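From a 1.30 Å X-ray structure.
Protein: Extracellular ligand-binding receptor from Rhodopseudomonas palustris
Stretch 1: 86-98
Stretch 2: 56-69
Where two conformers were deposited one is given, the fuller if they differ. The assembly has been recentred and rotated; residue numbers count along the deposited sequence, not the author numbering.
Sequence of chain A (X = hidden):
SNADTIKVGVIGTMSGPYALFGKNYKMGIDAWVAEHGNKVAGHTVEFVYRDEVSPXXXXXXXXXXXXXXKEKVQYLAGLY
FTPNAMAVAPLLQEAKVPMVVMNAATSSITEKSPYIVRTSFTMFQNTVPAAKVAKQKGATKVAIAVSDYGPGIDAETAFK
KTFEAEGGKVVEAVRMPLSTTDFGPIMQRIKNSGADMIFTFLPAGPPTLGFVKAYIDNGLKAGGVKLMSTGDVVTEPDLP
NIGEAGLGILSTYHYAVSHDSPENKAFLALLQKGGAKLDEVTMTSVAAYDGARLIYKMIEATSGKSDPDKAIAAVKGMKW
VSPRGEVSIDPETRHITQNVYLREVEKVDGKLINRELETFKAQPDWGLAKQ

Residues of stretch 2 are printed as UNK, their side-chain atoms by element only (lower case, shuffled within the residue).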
# COMPACT_ATOMS: atom_id res chain seq x y z
N MSE A 86 -5.77 -0.13 13.10
CA MSE A 86 -6.59 0.62 14.05
C MSE A 86 -6.64 0.02 15.44
O MSE A 86 -6.74 0.76 16.42
CB MSE A 86 -8.02 0.77 13.51
CG MSE A 86 -8.18 1.57 12.22
SE MSE A 86 -7.82 3.42 12.48
CE MSE A 86 -8.59 4.05 10.77
N ALA A 87 -6.59 -1.30 15.52
CA ALA A 87 -6.62 -1.98 16.81
C ALA A 87 -5.33 -1.76 17.60
O ALA A 87 -5.36 -1.69 18.83
CB ALA A 87 -6.87 -3.48 16.59
N VAL A 88 -4.21 -1.65 16.90
CA VAL A 88 -2.90 -1.53 17.56
C VAL A 88 -2.61 -0.06 17.94
O VAL A 88 -2.02 0.20 18.98
CB VAL A 88 -1.79 -2.10 16.65
CG1 VAL A 88 -0.42 -1.86 17.26
CG2 VAL A 88 -2.03 -3.58 16.45
N ALA A 89 -3.08 0.89 17.11
CA ALA A 89 -2.76 2.32 17.30
C ALA A 89 -2.92 2.86 18.74
O ALA A 89 -2.01 3.54 19.22
CB ALA A 89 -3.58 3.14 16.33
N PRO A 90 -4.06 2.57 19.41
CA PRO A 90 -4.28 3.21 20.74
C PRO A 90 -3.29 2.66 21.80
O PRO A 90 -3.19 3.26 22.87
CB PRO A 90 -5.79 2.96 21.06
CG PRO A 90 -6.19 1.88 20.14
CD PRO A 90 -5.26 1.83 18.96
N LEU A 91 -2.54 1.56 21.56
CA LEU A 91 -1.61 0.93 22.53
C LEU A 91 -0.31 1.70 22.62
O LEU A 91 0.43 1.59 23.59
CB LEU A 91 -1.26 -0.59 22.13
CG LEU A 91 -2.40 -1.54 21.85
CD1 LEU A 91 -1.78 -2.81 21.40
CD2 LEU A 91 -3.16 -1.73 23.15
N LEU A 92 0.04 2.34 21.51
CA LEU A 92 1.44 2.68 21.26
C LEU A 92 2.00 3.73 22.21
O LEU A 92 3.14 3.60 22.66
CB LEU A 92 1.62 3.21 19.82
CG LEU A 92 1.15 2.25 18.71
CD1 LEU A 92 1.17 2.99 17.39
CD2 LEU A 92 2.02 0.97 18.71
N GLN A 93 1.20 4.76 22.52
CA GLN A 93 1.76 5.84 23.28
C GLN A 93 2.03 5.40 24.72
O GLN A 93 3.13 5.63 25.28
CB GLN A 93 0.87 7.05 23.22
CG GLN A 93 1.43 8.27 23.95
CD GLN A 93 0.54 9.48 23.79
OE1 GLN A 93 -0.62 9.40 23.41
NE2 GLN A 93 1.11 10.65 24.11
N GLU A 94 1.08 4.71 25.35
CA GLU A 94 1.30 4.19 26.71
C GLU A 94 2.46 3.20 26.74
O GLU A 94 3.22 3.16 27.72
CB GLU A 94 -0.00 3.59 27.28
CG GLU A 94 0.11 3.08 28.71
CD GLU A 94 0.35 4.19 29.72
OE1 GLU A 94 0.17 5.39 29.39
OE2 GLU A 94 0.66 3.84 30.88
N ALA A 95 2.59 2.38 25.68
CA ALA A 95 3.71 1.42 25.63
C ALA A 95 5.04 2.05 25.28
O ALA A 95 6.08 1.44 25.45
CB ALA A 95 3.41 0.31 24.62
N LYS A 96 4.99 3.29 24.79
CA LYS A 96 6.18 4.04 24.32
C LYS A 96 6.89 3.32 23.18
O LYS A 96 8.13 3.28 23.12
CB LYS A 96 7.13 4.41 25.46
CG LYS A 96 6.48 5.29 26.52
CD LYS A 96 7.49 5.71 27.59
CE LYS A 96 6.84 6.61 28.63
NZ LYS A 96 6.57 7.96 28.06
N VAL A 97 6.10 2.77 22.25
CA VAL A 97 6.60 2.01 21.11
C VAL A 97 6.01 2.60 19.81
O VAL A 97 4.81 2.54 19.58
CB VAL A 97 6.17 0.53 21.24
CG1 VAL A 97 6.48 -0.30 20.00
CG2 VAL A 97 6.85 -0.12 22.48
N PRO A 98 6.87 3.17 18.93
CA PRO A 98 6.33 3.65 17.65
C PRO A 98 5.94 2.50 16.72
O PRO A 98 6.46 1.39 16.87
CB PRO A 98 7.49 4.45 17.04
CG PRO A 98 8.38 4.80 18.24
CD PRO A 98 8.27 3.61 19.15
N UNK A 56 -8.87 -8.81 11.62
CA UNK A 56 -9.16 -9.53 12.86
C UNK A 56 -8.49 -8.68 13.93
O UNK A 56 -7.33 -8.92 14.34
o UNK A 56 -9.23 -11.18 15.11
c UNK A 56 -8.88 -11.75 14.06
c UNK A 56 -8.60 -10.96 12.80
n UNK A 56 -8.74 -13.09 13.95
N UNK A 57 -9.20 -7.63 14.36
CA UNK A 57 -8.55 -6.63 15.22
C UNK A 57 -7.99 -7.16 16.53
O UNK A 57 -6.90 -6.83 16.89
c UNK A 57 -10.56 -5.70 14.18
c UNK A 57 -10.52 -7.17 13.85
c UNK A 57 -9.71 -5.60 15.43
N UNK A 58 -8.80 -7.96 17.19
CA UNK A 58 -8.35 -8.48 18.48
C UNK A 58 -7.09 -9.33 18.35
O UNK A 58 -6.21 -9.30 19.23
c UNK A 58 -9.47 -9.29 19.16
N UNK A 59 -6.98 -10.08 17.25
CA UNK A 59 -5.79 -10.88 17.04
C UNK A 59 -4.57 -9.98 16.87
O UNK A 59 -3.51 -10.25 17.44
c UNK A 59 -5.14 -13.58 14.43
o UNK A 59 -5.28 -13.26 13.25
c UNK A 59 -4.73 -12.57 15.46
c UNK A 59 -5.98 -11.78 15.83
n UNK A 59 -5.51 -14.73 14.87
N UNK A 60 -4.68 -8.93 16.07
CA UNK A 60 -3.51 -8.05 15.89
C UNK A 60 -3.16 -7.27 17.15
O UNK A 60 -1.98 -7.11 17.45
c UNK A 60 -3.73 -7.09 14.73
o UNK A 60 -3.43 -7.72 13.47
N UNK A 61 -4.18 -6.86 17.92
CA UNK A 61 -3.91 -6.25 19.21
C UNK A 61 -3.10 -7.19 20.11
O UNK A 61 -2.10 -6.80 20.72
n UNK A 61 -7.49 -3.62 23.71
c UNK A 61 -5.22 -5.81 19.88
c UNK A 61 -6.36 -4.64 21.78
c UNK A 61 -6.17 -3.88 23.08
c UNK A 61 -5.02 -5.02 21.16
N UNK A 62 -3.53 -8.46 20.18
CA UNK A 62 -2.85 -9.43 21.02
C UNK A 62 -1.43 -9.68 20.53
O UNK A 62 -0.51 -9.81 21.34
c UNK A 62 -3.65 -10.72 21.10
N UNK A 63 -1.22 -9.75 19.21
CA UNK A 63 0.14 -9.96 18.71
C UNK A 63 1.03 -8.78 19.10
O UNK A 63 2.18 -8.99 19.50
c UNK A 63 0.13 -10.08 17.18
c UNK A 63 -0.51 -11.35 16.59
c UNK A 63 -0.60 -11.18 15.08
c UNK A 63 0.22 -12.60 16.99
N UNK A 64 0.51 -7.57 18.97
CA UNK A 64 1.31 -6.39 19.34
C UNK A 64 1.68 -6.41 20.82
O UNK A 64 2.81 -6.10 21.19
c UNK A 64 0.55 -5.14 18.95
N UNK A 65 0.68 -6.74 21.66
CA UNK A 65 0.95 -6.78 23.10
C UNK A 65 1.97 -7.86 23.43
O UNK A 65 2.84 -7.63 24.27
c UNK A 65 -1.23 -5.78 23.78
c UNK A 65 -2.60 -5.95 24.36
n UNK A 65 -3.18 -4.83 24.86
c UNK A 65 -0.35 -7.00 23.87
o UNK A 65 -3.14 -7.07 24.40
N UNK A 66 1.90 -9.04 22.79
CA UNK A 66 2.92 -10.07 23.05
C UNK A 66 4.30 -9.59 22.61
O UNK A 66 5.32 -9.86 23.27
o UNK A 66 4.88 -12.13 20.41
c UNK A 66 4.74 -12.72 21.49
c UNK A 66 3.56 -12.52 22.53
c UNK A 66 2.55 -11.37 22.31
o UNK A 66 5.62 -13.59 21.75
N UNK A 67 4.37 -8.94 21.46
CA UNK A 67 5.69 -8.45 20.99
C UNK A 67 6.25 -7.40 21.98
O UNK A 67 7.45 -7.41 22.27
c UNK A 67 4.78 -8.23 17.23
c UNK A 67 6.76 -9.52 18.20
c UNK A 67 5.57 -7.83 19.60
c UNK A 67 5.41 -8.87 18.48
N UNK A 68 5.39 -6.50 22.49
CA UNK A 68 5.83 -5.48 23.44
C UNK A 68 6.28 -6.13 24.76
O UNK A 68 7.35 -5.77 25.30
c UNK A 68 4.94 -3.55 24.90
c UNK A 68 3.13 -2.87 22.39
c UNK A 68 4.47 -3.58 22.45
c UNK A 68 4.68 -4.47 23.70
N UNK A 69 5.50 -7.08 25.28
CA UNK A 69 5.78 -7.64 26.61
C UNK A 69 6.83 -8.77 26.60
O UNK A 69 7.76 -8.77 27.41
c UNK A 69 3.57 -6.93 27.55
c UNK A 69 4.47 -8.12 27.27
c UNK A 69 4.77 -8.88 28.55

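Position 56 carries two carbons, the second bearing one oxygen and one nitrogen, and its CA-to-CB bond points away from stretch 1: Asn-56. It sits just before a helix, where its short amide accepts a bond from the N of position 59 at OD1 (3.3 Å), capping a free backbone NH. At 57 three carbons close a ring onto the backbone N, and the ring's CB lies 3.7 Å from Ala-87 CB: Pro-57. A first-turn residue needs no NH donor within the helix.

Position 58 has one carbon, its CA-to-CB bond pointing away, and is Ala-58, small and exposed. Position 59 has three carbons, the third with one oxygen and one nitrogen: Gln-59. Its CA-to-CB bond points away from stretch 1, and its side chain makes no contact there; a polar residue suits a partly exposed site. At 60 there is one carbon, then one oxygen; Val-88 CG2 lies 3.7 Å from the backbone O of residue 60 and 4.3 Å from its CB. This is Ser-60, whose small side chain suits a buried site.

Position 61 shows four carbons in a row ending in nitrogen, the last carbon 3.7 Å from Leu-91 CD2: the extended chain of Lys-61. Its aliphatic part packs on stretch 1, while the exposed position suits the charged end. Position 62, one carbon pointing away, is Ala-62; alanine favours helix and suits this exposed face. Position 63 has four carbons forked at the second, Leu-63, partly exposed, adding apolar bulk off this contact.

Position 64 has a single carbon pointing toward stretch 1, its CB 3.8 Å from Val-88 CG1 and 4.1 Å from Leu-91 CD1: Ala-64, a small methyl met by two larger side chains. At 65 are three carbons, the third with one oxygen and one nitrogen, that nitrogen 3.5 Å from Leu-91 CD2: Gln-65, its polar end suited to an exposed site.

Position 66 has three carbons, the third with two oxygens: Glu-66, out of reach, with OE1 hydrogen-bonded elsewhere in the structure. Position 67, four carbons forked at the second, is Leu-67, apolar as its buried site suits. Position 68 has four carbons forked at the first, the end of its two-carbon arm 3.9 Å from Ala-95 CB: Ile-68, whose CG1 lies 4.2 Å from Val-97 CG2. Its reach suits a place where the CA atoms of Ala-95 and Ile-68 stand 7.5 Å apart. Position 69, one carbon carrying two more, is Val-69, exposed; this contact gives no reason for its type.

The contact works by packing, without cross-stretch hydrogen bonds. Positions 57, 60, 61, 64, 65 and 68 form a helical stripe. Close backbones at Ala-87 and Val-88 give way to wider spacing at Leu-91 and Ala-95, where Leu-91 and Ile-68 bridge the gap.

Stretch 2, residues 56-69: NPAQSKALAQELIV
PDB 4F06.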